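Local structure of L-ornithine 5-monooxygenase (Pseudomonas aeruginosa, 3S5W) at residues 43-48 with 437-442; 152-157 with 384-389; 245-250 with 328-333. The protein catalyses the FAD- and NADPH-dependent N5-hydroxylation of L-ornithine, the first step in making the hydroxamate groups of the siderophore pyoverdin. All blocks are in the same frame, centred on the assembly; numbering follows the deposited sequence.

Contact 1 (43-48 with 437-442); sequences IALAIA and EEISGS
L45 holds its CG opposite its own backbone N (chi1 179°), which carries the isobutyl group out from helix 40-56 toward helix 432-447, while S440 there turns OG in between its backbone N and carbonyl carbon (chi1 67°), on the side facing A48. Through the first torsion, L45 CD1 alone does the touching: it lies 3.9 Å from S440 CB and 4.0 Å from I439 CG2, a single methyl lodged over the backbone between two successive residues. I439 answers with its branch methyl, the part of a beta-branched side chain that stays close to its own helix. A48 works differently. Its CB already faces the partner helix, and it rests 3.6 Å from S440 OG and 4.0 Å from E437 N. Small residues suit these places, because they let backbone come near backbone: A48 and E437 have their CA atoms 5.6 Å apart, and the short axes approach to 8.8 Å at a crossing angle of -55°.

No direct hydrogen bond joins the two segments. One water links them instead, donating to A48 O and, at 3.2 Å, to S440 OG. That hydroxyl also bonds to A436 O and to R52 NE, and R52 reaches E437 O through NH2. A serine thus serves twice, being small enough for close packing, with a hydroxyl that can bond to its own helix at A436 O and still meet R52 and the water.

The C-terminal helix 432-447 packs across helix 40-56, the L45 side chain about 9 Å from the bound FAD. Helix 40-56 connects the parallel strands 30-36 and 61-65, forming a beta-alpha-beta crossover of the Rossmann-type FAD-binding domain.

Contact 2 (152-157 with 384-389); sequences RIEPML and LEPLAE
P386, I153 and L387 carry this contact, in which the loop leading toward strand 411-414 lies against one edge of strand 148-158. The P386 ring is set on the carbonyl of I153: CB is 3.3 Å and CG 3.4 Å from I153 O, so a face of C-H groups meets the oxygen. Beyond it, E154 CG lies 4.0 Å from P386 CB, the methylene part of an acid whose charged end is employed on the strand.

L387 divides its two methyls between neighbours on the strand. CD1 meets I153 CG2 at 3.7 Å, and CD2 comes to 3.8 Å from P155 CD as the two side chains run past each other in opposite senses. The fork is placed by the first torsion of L387, which keeps CG beside its backbone N (chi1 -69°). I153 suits a buried strand position, its branches filling space on several sides at once: CG1 is near L384 CD2, and the side chain also touches L165 and V167 of strand 161-171. The loop holds its shape by the backbone bond from L387 N to L384 O, 2.8 Å.

R152, E154 and M156 pair with strand 161-171, whereas I153 is tied to the loop by a backbone bond to L383. P155 has no N-H to offer. R152 NE reaches E154 OE2 at 2.9 Å, on the anti side and 34° out of the carboxylate plane, and E154 has a second salt bridge to R166.

No hydrogen bond joins the two segments, and the charges of R152 and E154 are paired within the hairpin. I153 O, covered by the P386 C-H groups, has no hydrogen-bond partner, probably at some cost, which the apolar contacts would have to outweigh.

Contact 3 (245-250 with 328-333); sequences DLNDSY and IPRHAF
The guanidinium of R330 overlaps the last turn of helix 237-249, with N247 O and L246 O near its plane, at the edge. NH1 gives the good bond, to N247 O at 3.1 Å with an N-H...O angle of 159°; it arrives in the carbonyl plane, on a lone pair. To this helix end NH2 adds two weak bonds, to L246 O at 3.2 Å and to N247 O at 3.5 Å. An arginine fits this place well: the helix only partly uses the carbonyls of its last turn, L246 O already receiving Y250 N while N247 O lies at the helix end, and a positive, flat donor group can serve both and would probably interact favourably with the helix dipole. Its side chain is extended from CG to NE, and NE is held by V253 O.

N247 crosses it at a slant, though the amide and guanidinium planes are only 18° apart. CG lies opposite the backbone N (chi1 180°), which sends the amide out toward the loop. A water donates to OD1 at 2.6 Å and accepts a weak bond from R330 NH1, while ND2 bonds to D248 OD1 at 3.0 Å.

H331 follows R330 directly and folds back beneath it: R330 CG lies 3.7 Å above the plane of the imidazole, over its centre. A flat ring gives the aliphatic part of the arginine a surface to rest on. H331 NE2 lies off-centre against a face of the guanidinium, not hydrogen-bonded to it and buried without a partner.

The H331 ring thus sits between F243 of helix 237-249, which meets it edge-to-face, and V319 and F320 of helix 310-326, in the loop just before strand 332-334, which pairs with strand 253-258 at the edge of the five-stranded parallel sheet.

The three contacts are nested along the chain: contact 3 falls within the loop closed by contact 2, which in turn falls within that closed by contact 1. Contacts 1 and 2 belong to the FAD side of the molecule, their centres about 24 Å apart; helix 40-56 of contact 1 connects strands 30-36 and 61-65, which belong to the same mixed sheet as strand 148-158 of contact 2. Contact 3 lies across the chain's centre, its own centre about 44 Å and 49 Å from theirs, at the edge of the five-stranded parallel sheet of the NADP-binding region. Together they tie distant chain segments into two nucleotide-binding regions, between which flavin, nicotinamide and hydroxyornithine come together.

Contact 1 (43-48 with 437-442)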
ATOM      1  N   ILE A  43      -8.446   8.553  -5.432  1.00 23.09           N
ATOM      2  CA  ILE A  43      -8.696   8.777  -6.865  1.00 22.96           C
ATOM      3  C   ILE A  43     -10.014   8.068  -7.233  1.00 22.90           C
ATOM      4  O   ILE A  43     -10.872   8.649  -7.890  1.00 22.45           O
ATOM      5  CB  ILE A  43      -7.530   8.266  -7.766  1.00 22.29           C
ATOM      6  CG1 ILE A  43      -6.214   8.975  -7.433  1.00 24.26           C
ATOM      7  CG2 ILE A  43      -7.863   8.509  -9.207  1.00 23.02           C
ATOM      8  CD1 ILE A  43      -4.927   8.329  -7.998  1.00 20.82           C
ATOM      9  N   ALA A  44     -10.168   6.802  -6.820  1.00 22.13           N
ATOM     10  CA  ALA A  44     -11.415   6.081  -7.096  1.00 22.10           C
ATOM     11  C   ALA A  44     -12.632   6.820  -6.510  1.00 22.69           C
ATOM     12  O   ALA A  44     -13.729   6.860  -7.116  1.00 22.01           O
ATOM     13  CB  ALA A  44     -11.351   4.642  -6.517  1.00 21.52           C
ATOM     14  N   LEU A  45     -12.452   7.344  -5.308  1.00 22.60           N
ATOM     15  CA  LEU A  45     -13.493   8.159  -4.684  1.00 23.14           C
ATOM     16  C   LEU A  45     -13.837   9.454  -5.484  1.00 23.35           C
ATOM     17  O   LEU A  45     -15.022   9.758  -5.659  1.00 23.91           O
ATOM     18  CB  LEU A  45     -13.113   8.491  -3.243  1.00 23.13           C
ATOM     19  CG  LEU A  45     -14.113   9.366  -2.460  1.00 23.87           C
ATOM     20  CD1 LEU A  45     -15.472   8.657  -2.374  1.00 25.34           C
ATOM     21  CD2 LEU A  45     -13.527   9.553  -1.073  1.00 25.61           C
ATOM     22  N   ALA A  46     -12.832  10.175  -5.977  1.00 24.77           N
ATOM     23  CA  ALA A  46     -13.039  11.374  -6.804  1.00 25.62           C
ATOM     24  C   ALA A  46     -13.875  11.042  -8.053  1.00 26.43           C
ATOM     25  O   ALA A  46     -14.780  11.817  -8.467  1.00 25.52           O
ATOM     26  CB  ALA A  46     -11.670  11.973  -7.233  1.00 26.94           C
ATOM     27  N   ILE A  47     -13.574   9.894  -8.660  1.00 25.63           N
ATOM     28  CA  ILE A  47     -14.363   9.418  -9.806  1.00 25.71           C
ATOM     29  C   ILE A  47     -15.817   9.161  -9.420  1.00 26.41           C
ATOM     30  O   ILE A  47     -16.749   9.593 -10.128  1.00 25.63           O
ATOM     31  CB  ILE A  47     -13.772   8.120 -10.426  1.00 25.29           C
ATOM     32  CG1 ILE A  47     -12.368   8.374 -10.950  1.00 24.70           C
ATOM     33  CG2 ILE A  47     -14.695   7.564 -11.519  1.00 25.16           C
ATOM     34  CD1 ILE A  47     -11.573   7.074 -11.230  1.00 26.03           C
ATOM     35  N   ALA A  48     -16.024   8.450  -8.317  1.00 26.51           N
ATOM     36  CA  ALA A  48     -17.381   8.096  -7.913  1.00 28.43           C
ATOM     37  C   ALA A  48     -18.193   9.360  -7.539  1.00 29.26           C
ATOM     38  O   ALA A  48     -19.404   9.449  -7.840  1.00 29.65           O
ATOM     39  CB  ALA A  48     -17.347   7.135  -6.772  1.00 28.27           C
ATOM     40  N   GLU A 437     -18.133   3.911  -4.458  1.00 26.36           N
ATOM     41  CA  GLU A 437     -19.580   4.111  -4.595  1.00 28.01           C
ATOM     42  C   GLU A 437     -20.229   4.130  -3.208  1.00 28.20           C
ATOM     43  O   GLU A 437     -21.143   4.921  -2.948  1.00 28.43           O
ATOM     44  CB  GLU A 437     -20.200   2.994  -5.423  1.00 28.22           C
ATOM     45  CG  GLU A 437     -21.721   3.098  -5.546  1.00 33.22           C
ATOM     46  CD  GLU A 437     -22.254   2.291  -6.714  1.00 40.59           C
ATOM     47  OE1 GLU A 437     -22.092   1.056  -6.700  1.00 41.27           O
ATOM     48  OE2 GLU A 437     -22.826   2.899  -7.647  1.00 44.83           O
ATOM     49  N   GLU A 438     -19.738   3.289  -2.308  1.00 27.96           N
ATOM     50  CA  GLU A 438     -20.313   3.209  -0.968  1.00 28.83           C
ATOM     51  C   GLU A 438     -20.005   4.453  -0.099  1.00 28.92           C
ATOM     52  O   GLU A 438     -20.912   5.012   0.545  1.00 28.73           O
ATOM     53  CB  GLU A 438     -19.875   1.937  -0.266  1.00 28.91           C
ATOM     54  CG  GLU A 438     -20.487   0.659  -0.910  1.00 30.51           C
ATOM     55  CD  GLU A 438     -19.918  -0.636  -0.326  1.00 33.81           C
ATOM     56  OE1 GLU A 438     -18.903  -0.576   0.403  1.00 35.34           O
ATOM     57  OE2 GLU A 438     -20.479  -1.718  -0.606  1.00 32.01           O
ATOM     58  N   ILE A 439     -18.748   4.884  -0.097  1.00 28.40           N
ATOM     59  CA  ILE A 439     -18.365   6.091   0.651  1.00 28.32           C
ATOM     60  C   ILE A 439     -19.011   7.346   0.040  1.00 28.97           C
ATOM     61  O   ILE A 439     -19.529   8.190   0.778  1.00 28.88           O
ATOM     62  CB  ILE A 439     -16.846   6.241   0.745  1.00 28.52           C
ATOM     63  CG1 ILE A 439     -16.248   5.075   1.538  1.00 26.00           C
ATOM     64  CG2 ILE A 439     -16.481   7.592   1.389  1.00 27.97           C
ATOM     65  CD1 ILE A 439     -14.750   5.031   1.523  1.00 27.07           C
ATOM     66  N   SER A 440     -18.995   7.467  -1.292  1.00 28.53           N
ATOM     67  CA  SER A 440     -19.584   8.637  -1.935  1.00 29.98           C
ATOM     68  C   SER A 440     -21.112   8.724  -1.666  1.00 30.43           C
ATOM     69  O   SER A 440     -21.620   9.819  -1.393  1.00 30.93           O
ATOM     70  CB  SER A 440     -19.236   8.749  -3.422  1.00 29.40           C
ATOM     71  OG  SER A 440     -19.822   7.703  -4.157  1.00 31.54           O
ATOM     72  N   GLY A 441     -21.796   7.581  -1.697  1.00 29.68           N
ATOM     73  CA  GLY A 441     -23.225   7.487  -1.334  1.00 30.65           C
ATOM     74  C   GLY A 441     -23.498   7.926   0.098  1.00 31.51           C
ATOM     75  O   GLY A 441     -24.413   8.730   0.362  1.00 31.96           O
ATOM     76  N   SER A 442     -22.730   7.384   1.028  1.00 31.73           N
ATOM     77  CA  SER A 442     -22.867   7.735   2.429  1.00 32.66           C
ATOM     78  C   SER A 442     -22.622   9.248   2.639  1.00 33.07           C
ATOM     79  O   SER A 442     -23.353   9.901   3.389  1.00 32.63           O
ATOM     80  CB  SER A 442     -21.888   6.924   3.255  1.00 32.79           C
ATOM     81  OG  SER A 442     -21.884   7.332   4.613  1.00 34.09           O
TER
HETATM   82  O   HOH W   1     -20.706   6.720  -7.118  1.00 41.67           O

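Contact 2 (152-157 with 384-389)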
ATOM      1  N   ARG A 152      -2.366  17.298  11.029  1.00 34.27           N
ATOM      2  CA  ARG A 152      -3.363  17.000  12.072  1.00 35.67           C
ATOM      3  C   ARG A 152      -4.734  17.544  11.706  1.00 35.81           C
ATOM      4  O   ARG A 152      -4.860  18.455  10.894  1.00 36.31           O
ATOM      5  CB  ARG A 152      -2.939  17.561  13.450  1.00 36.26           C
ATOM      6  CG  ARG A 152      -2.900  19.074  13.520  1.00 38.87           C
ATOM      7  CD  ARG A 152      -2.396  19.602  14.900  1.00 44.50           C
ATOM      8  NE  ARG A 152      -2.095  21.033  14.788  1.00 45.59           N
ATOM      9  CZ  ARG A 152      -0.940  21.524  14.355  1.00 45.87           C
ATOM     10  NH1 ARG A 152       0.050  20.712  14.019  1.00 46.06           N
ATOM     11  NH2 ARG A 152      -0.773  22.831  14.264  1.00 47.31           N
ATOM     12  N   ILE A 153      -5.755  16.987  12.341  1.00 36.23           N
ATOM     13  CA  ILE A 153      -7.125  17.399  12.133  1.00 37.17           C
ATOM     14  C   ILE A 153      -7.633  17.838  13.486  1.00 38.64           C
ATOM     15  O   ILE A 153      -7.484  17.095  14.454  1.00 38.99           O
ATOM     16  CB  ILE A 153      -8.002  16.229  11.635  1.00 37.07           C
ATOM     17  CG1 ILE A 153      -7.326  15.513  10.453  1.00 36.21           C
ATOM     18  CG2 ILE A 153      -9.417  16.717  11.276  1.00 36.99           C
ATOM     19  CD1 ILE A 153      -7.116  16.385   9.226  1.00 32.54           C
ATOM     20  N   GLU A 154      -8.209  19.039  13.538  1.00 40.08           N
ATOM     21  CA  GLU A 154      -8.755  19.615  14.773  1.00 41.73           C
ATOM     22  C   GLU A 154     -10.262  19.894  14.668  1.00 42.72           C
ATOM     23  O   GLU A 154     -10.758  20.260  13.602  1.00 42.06           O
ATOM     24  CB  GLU A 154      -8.040  20.915  15.120  1.00 41.78           C
ATOM     25  CG  GLU A 154      -6.609  20.740  15.604  1.00 42.26           C
ATOM     26  CD  GLU A 154      -5.842  22.052  15.579  1.00 43.79           C
ATOM     27  OE1 GLU A 154      -6.464  23.108  15.305  1.00 45.20           O
ATOM     28  OE2 GLU A 154      -4.614  22.026  15.823  1.00 42.01           O
ATOM     29  N   PRO A 155     -10.988  19.723  15.788  1.00 44.58           N
ATOM     30  CA  PRO A 155     -12.421  20.019  15.829  1.00 46.36           C
ATOM     31  C   PRO A 155     -12.722  21.518  15.822  1.00 48.38           C
ATOM     32  O   PRO A 155     -12.084  22.266  16.547  1.00 49.15           O
ATOM     33  CB  PRO A 155     -12.857  19.415  17.164  1.00 46.44           C
ATOM     34  CG  PRO A 155     -11.626  19.385  17.998  1.00 46.25           C
ATOM     35  CD  PRO A 155     -10.509  19.115  17.046  1.00 44.21           C
ATOM     36  N   MET A 156     -13.665  21.954  14.995  1.00 50.33           N
ATOM     37  CA  MET A 156     -14.183  23.314  15.083  1.00 52.65           C
ATOM     38  C   MET A 156     -15.480  23.342  15.897  1.00 53.64           C
ATOM     39  O   MET A 156     -16.553  22.972  15.393  1.00 53.50           O
ATOM     40  CB  MET A 156     -14.384  23.926  13.704  1.00 53.02           C
ATOM     41  CG  MET A 156     -13.440  25.076  13.410  1.00 57.37           C
ATOM     42  SD  MET A 156     -13.812  25.960  11.869  1.00 66.36           S
ATOM     43  CE  MET A 156     -15.503  26.530  12.132  1.00 63.76           C
ATOM     44  N   LEU A 157     -15.353  23.763  17.158  1.00 54.88           N
ATOM     45  CA  LEU A 157     -16.470  23.846  18.111  1.00 56.09           C
ATOM     46  C   LEU A 157     -17.339  25.074  17.860  1.00 56.89           C
ATOM     47  O   LEU A 157     -16.825  26.175  17.654  1.00 56.93           O
ATOM     48  CB  LEU A 157     -15.959  23.876  19.559  1.00 55.98           C
ATOM     49  CG  LEU A 157     -15.260  22.638  20.137  1.00 56.58           C
ATOM     50  CD1 LEU A 157     -14.660  22.904  21.535  1.00 56.14           C
ATOM     51  CD2 LEU A 157     -16.215  21.458  20.167  1.00 56.34           C
ATOM     52  N   LEU A 384      -5.180  12.006  13.840  1.00 43.37           N
ATOM     53  CA  LEU A 384      -6.498  12.058  14.454  1.00 44.16           C
ATOM     54  C   LEU A 384      -6.486  12.317  15.965  1.00 44.88           C
ATOM     55  O   LEU A 384      -7.555  12.448  16.572  1.00 43.75           O
ATOM     56  CB  LEU A 384      -7.301  10.792  14.122  1.00 44.07           C
ATOM     57  CG  LEU A 384      -7.691  10.584  12.642  1.00 44.54           C
ATOM     58  CD1 LEU A 384      -8.358   9.229  12.404  1.00 43.16           C
ATOM     59  CD2 LEU A 384      -8.586  11.705  12.126  1.00 44.30           C
ATOM     60  N   GLU A 385      -5.288  12.413  16.551  1.00 46.36           N
ATOM     61  CA  GLU A 385      -5.118  12.692  18.007  1.00 48.31           C
ATOM     62  C   GLU A 385      -6.029  13.790  18.580  1.00 48.20           C
ATOM     63  O   GLU A 385      -6.695  13.532  19.572  1.00 48.34           O
ATOM     64  CB  GLU A 385      -3.645  12.955  18.393  1.00 48.75           C
ATOM     65  CG  GLU A 385      -3.376  13.041  19.920  1.00 52.48           C
ATOM     66  CD  GLU A 385      -3.246  11.663  20.588  1.00 56.38           C
ATOM     67  OE1 GLU A 385      -2.408  10.847  20.136  1.00 58.66           O
ATOM     68  OE2 GLU A 385      -3.971  11.391  21.571  1.00 58.74           O
ATOM     69  N   PRO A 386      -6.085  15.002  17.956  1.00 48.55           N
ATOM     70  CA  PRO A 386      -6.970  16.019  18.546  1.00 48.96           C
ATOM     71  C   PRO A 386      -8.459  15.658  18.542  1.00 49.62           C
ATOM     72  O   PRO A 386      -9.259  16.403  19.096  1.00 49.66           O
ATOM     73  CB  PRO A 386      -6.733  17.258  17.666  1.00 48.54           C
ATOM     74  CG  PRO A 386      -5.398  17.059  17.077  1.00 48.84           C
ATOM     75  CD  PRO A 386      -5.324  15.568  16.824  1.00 48.70           C
ATOM     76  N   LEU A 387      -8.826  14.541  17.914  1.00 50.77           N
ATOM     77  CA  LEU A 387     -10.230  14.105  17.847  1.00 51.78           C
ATOM     78  C   LEU A 387     -10.525  12.897  18.746  1.00 52.57           C
ATOM     79  O   LEU A 387     -11.668  12.438  18.799  1.00 52.71           O
ATOM     80  CB  LEU A 387     -10.660  13.819  16.391  1.00 51.38           C
ATOM     81  CG  LEU A 387     -10.778  15.012  15.428  1.00 51.52           C
ATOM     82  CD1 LEU A 387     -10.861  14.569  13.966  1.00 51.49           C
ATOM     83  CD2 LEU A 387     -11.969  15.881  15.783  1.00 51.48           C
ATOM     84  N   ALA A 388      -9.499  12.409  19.450  1.00 53.78           N
ATOM     85  CA  ALA A 388      -9.590  11.226  20.334  1.00 55.13           C
ATOM     86  C   ALA A 388     -10.731  11.298  21.345  1.00 56.03           C
ATOM     87  O   ALA A 388     -11.397  10.297  21.622  1.00 56.17           O
ATOM     88  CB  ALA A 388      -8.265  10.993  21.053  1.00 55.02           C
ATOM     89  N   GLU A 389     -10.960  12.490  21.879  1.00 57.05           N
ATOM     90  CA  GLU A 389     -12.067  12.740  22.799  1.00 58.26           C
ATOM     91  C   GLU A 389     -13.463  12.406  22.231  1.00 58.55           C
ATOM     92  O   GLU A 389     -14.396  12.176  23.003  1.00 58.57           O
ATOM     93  CB  GLU A 389     -11.991  14.184  23.307  1.00 58.41           C
ATOM     94  CG  GLU A 389     -13.330  14.858  23.545  1.00 60.04           C
ATOM     95  CD  GLU A 389     -13.423  15.484  24.921  1.00 63.04           C
ATOM     96  OE1 GLU A 389     -12.487  16.223  25.312  1.00 62.68           O
ATOM     97  OE2 GLU A 389     -14.438  15.224  25.611  1.00 64.22           O
TER

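Contact 3 (245-250 with 328-333)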
ATOM      1  N   ASP A 245      15.793  -8.178  -8.673  1.00 22.56           N
ATOM      2  CA  ASP A 245      16.429  -6.967  -9.179  1.00 23.41           C
ATOM      3  C   ASP A 245      17.949  -6.915  -8.918  1.00 23.62           C
ATOM      4  O   ASP A 245      18.728  -6.592  -9.819  1.00 24.32           O
ATOM      5  CB  ASP A 245      15.783  -5.708  -8.630  1.00 23.33           C
ATOM      6  CG  ASP A 245      16.118  -4.498  -9.478  1.00 26.08           C
ATOM      7  OD1 ASP A 245      15.767  -4.512 -10.675  1.00 27.32           O
ATOM      8  OD2 ASP A 245      16.709  -3.551  -8.949  1.00 26.34           O
ATOM      9  N   LEU A 246      18.380  -7.220  -7.686  1.00 24.33           N
ATOM     10  CA  LEU A 246      19.818  -7.301  -7.408  1.00 24.33           C
ATOM     11  C   LEU A 246      20.485  -8.319  -8.323  1.00 24.76           C
ATOM     12  O   LEU A 246      21.544  -8.023  -8.937  1.00 24.59           O
ATOM     13  CB  LEU A 246      20.122  -7.601  -5.929  1.00 23.40           C
ATOM     14  CG  LEU A 246      19.652  -6.471  -4.988  1.00 24.62           C
ATOM     15  CD1 LEU A 246      19.798  -6.905  -3.537  1.00 24.57           C
ATOM     16  CD2 LEU A 246      20.456  -5.203  -5.243  1.00 23.98           C
ATOM     17  N   ASN A 247      19.889  -9.508  -8.425  1.00 23.96           N
ATOM     18  CA  ASN A 247      20.490 -10.561  -9.247  1.00 24.07           C
ATOM     19  C   ASN A 247      20.676 -10.117 -10.705  1.00 25.10           C
ATOM     20  O   ASN A 247      21.755 -10.345 -11.319  1.00 23.95           O
ATOM     21  CB  ASN A 247      19.601 -11.806  -9.251  1.00 23.91           C
ATOM     22  CG  ASN A 247      20.182 -12.943 -10.099  1.00 24.64           C
ATOM     23  OD1 ASN A 247      21.186 -13.542  -9.728  1.00 25.16           O
ATOM     24  ND2 ASN A 247      19.555 -13.230 -11.245  1.00 21.95           N
ATOM     25  N   ASP A 248      19.614  -9.502 -11.246  1.00 25.55           N
ATOM     26  CA  ASP A 248      19.554  -9.169 -12.670  1.00 27.17           C
ATOM     27  C   ASP A 248      20.340  -7.900 -13.023  1.00 28.31           C
ATOM     28  O   ASP A 248      20.906  -7.830 -14.101  1.00 28.62           O
ATOM     29  CB  ASP A 248      18.099  -9.025 -13.163  1.00 26.63           C
ATOM     30  CG  ASP A 248      17.331 -10.352 -13.202  1.00 27.95           C
ATOM     31  OD1 ASP A 248      17.935 -11.417 -12.972  1.00 28.92           O
ATOM     32  OD2 ASP A 248      16.099 -10.312 -13.459  1.00 29.23           O
ATOM     33  N   SER A 249      20.380  -6.918 -12.124  1.00 28.60           N
ATOM     34  CA  SER A 249      20.829  -5.559 -12.488  1.00 30.78           C
ATOM     35  C   SER A 249      22.091  -5.081 -11.800  1.00 30.67           C
ATOM     36  O   SER A 249      22.662  -4.065 -12.207  1.00 31.42           O
ATOM     37  CB  SER A 249      19.730  -4.559 -12.195  1.00 30.59           C
ATOM     38  OG  SER A 249      18.790  -4.649 -13.220  1.00 32.74           O
ATOM     39  N   TYR A 250      22.495  -5.795 -10.753  1.00 29.67           N
ATOM     40  CA  TYR A 250      23.662  -5.425  -9.965  1.00 30.52           C
ATOM     41  C   TYR A 250      24.617  -6.588  -9.887  1.00 30.60           C
ATOM     42  O   TYR A 250      24.707  -7.237  -8.847  1.00 30.44           O
ATOM     43  CB  TYR A 250      23.231  -4.955  -8.575  1.00 30.48           C
ATOM     44  CG  TYR A 250      22.398  -3.711  -8.635  1.00 31.86           C
ATOM     45  CD1 TYR A 250      21.027  -3.778  -8.898  1.00 31.55           C
ATOM     46  CD2 TYR A 250      22.983  -2.453  -8.462  1.00 34.34           C
ATOM     47  CE1 TYR A 250      20.271  -2.634  -8.990  1.00 35.37           C
ATOM     48  CE2 TYR A 250      22.235  -1.306  -8.553  1.00 35.79           C
ATOM     49  CZ  TYR A 250      20.876  -1.405  -8.810  1.00 37.50           C
ATOM     50  OH  TYR A 250      20.121  -0.266  -8.881  1.00 39.60           O
ATOM     51  N   ILE A 328      29.478 -21.606  -8.085  1.00 32.29           N
ATOM     52  CA  ILE A 328      29.758 -20.197  -7.760  1.00 32.89           C
ATOM     53  C   ILE A 328      28.640 -19.650  -6.860  1.00 32.14           C
ATOM     54  O   ILE A 328      27.568 -19.311  -7.349  1.00 30.61           O
ATOM     55  CB  ILE A 328      29.932 -19.340  -9.055  1.00 33.11           C
ATOM     56  CG1 ILE A 328      31.092 -19.876  -9.905  1.00 35.39           C
ATOM     57  CG2 ILE A 328      30.156 -17.840  -8.740  1.00 33.14           C
ATOM     58  CD1 ILE A 328      31.041 -19.431 -11.380  1.00 40.15           C
ATOM     59  N   PRO A 329      28.887 -19.576  -5.538  1.00 32.21           N
ATOM     60  CA  PRO A 329      27.820 -19.185  -4.597  1.00 31.46           C
ATOM     61  C   PRO A 329      27.735 -17.658  -4.375  1.00 30.13           C
ATOM     62  O   PRO A 329      28.013 -17.158  -3.283  1.00 29.74           O
ATOM     63  CB  PRO A 329      28.220 -19.916  -3.307  1.00 32.24           C
ATOM     64  CG  PRO A 329      29.769 -20.024  -3.409  1.00 33.35           C
ATOM     65  CD  PRO A 329      30.178 -19.808  -4.849  1.00 32.90           C
ATOM     66  N   ARG A 330      27.347 -16.944  -5.424  1.00 28.89           N
ATOM     67  CA  ARG A 330      27.128 -15.501  -5.399  1.00 27.15           C
ATOM     68  C   ARG A 330      26.131 -15.133  -4.286  1.00 26.78           C
ATOM     69  O   ARG A 330      26.459 -14.360  -3.377  1.00 26.78           O
ATOM     70  CB  ARG A 330      26.615 -15.063  -6.779  1.00 27.19           C
ATOM     71  CG  ARG A 330      26.361 -13.596  -6.901  1.00 28.40           C
ATOM     72  CD  ARG A 330      25.954 -13.146  -8.297  1.00 29.14           C
ATOM     73  NE  ARG A 330      25.385 -11.796  -8.171  1.00 25.95           N
ATOM     74  CZ  ARG A 330      24.499 -11.251  -8.993  1.00 26.73           C
ATOM     75  NH1 ARG A 330      24.086 -11.916 -10.064  1.00 25.38           N
ATOM     76  NH2 ARG A 330      24.038 -10.027  -8.739  1.00 26.52           N
ATOM     77  N   HIS A 331      24.945 -15.740  -4.338  1.00 23.84           N
ATOM     78  CA  HIS A 331      23.857 -15.453  -3.407  1.00 23.75           C
ATOM     79  C   HIS A 331      23.668 -16.556  -2.396  1.00 23.52           C
ATOM     80  O   HIS A 331      24.117 -17.668  -2.631  1.00 24.09           O
ATOM     81  CB  HIS A 331      22.554 -15.313  -4.196  1.00 22.37           C
ATOM     82  CG  HIS A 331      22.609 -14.223  -5.207  1.00 22.72           C
ATOM     83  ND1 HIS A 331      22.282 -14.403  -6.538  1.00 27.26           N
ATOM     84  CD2 HIS A 331      22.984 -12.934  -5.082  1.00 19.69           C
ATOM     85  CE1 HIS A 331      22.438 -13.260  -7.184  1.00 21.08           C
ATOM     86  NE2 HIS A 331      22.863 -12.355  -6.322  1.00 27.25           N
ATOM     87  N   ALA A 332      22.983 -16.236  -1.302  1.00 23.54           N
ATOM     88  CA  ALA A 332      22.640 -17.202  -0.260  1.00 23.60           C
ATOM     89  C   ALA A 332      21.154 -17.105   0.103  1.00 23.74           C
ATOM     90  O   ALA A 332      20.572 -16.006   0.223  1.00 22.91           O
ATOM     91  CB  ALA A 332      23.532 -17.005   0.978  1.00 24.69           C
ATOM     92  N   PHE A 333      20.537 -18.270   0.253  1.00 23.06           N
ATOM     93  CA  PHE A 333      19.150 -18.371   0.662  1.00 23.02           C
ATOM     94  C   PHE A 333      19.144 -18.800   2.141  1.00 24.94           C
ATOM     95  O   PHE A 333      19.236 -19.989   2.454  1.00 24.82           O
ATOM     96  CB  PHE A 333      18.405 -19.399  -0.202  1.00 23.28           C
ATOM     97  CG  PHE A 333      16.931 -19.426   0.039  1.00 22.73           C
ATOM     98  CD1 PHE A 333      16.124 -18.377  -0.409  1.00 23.56           C
ATOM     99  CD2 PHE A 333      16.346 -20.503   0.698  1.00 22.19           C
ATOM    100  CE1 PHE A 333      14.738 -18.386  -0.167  1.00 25.11           C
ATOM    101  CE2 PHE A 333      14.967 -20.536   0.940  1.00 26.64           C
ATOM    102  CZ  PHE A 333      14.165 -19.438   0.530  1.00 24.89           C
TER
HETATM  103  O   HOH W   2      23.074 -15.011 -10.713  1.00 33.20           O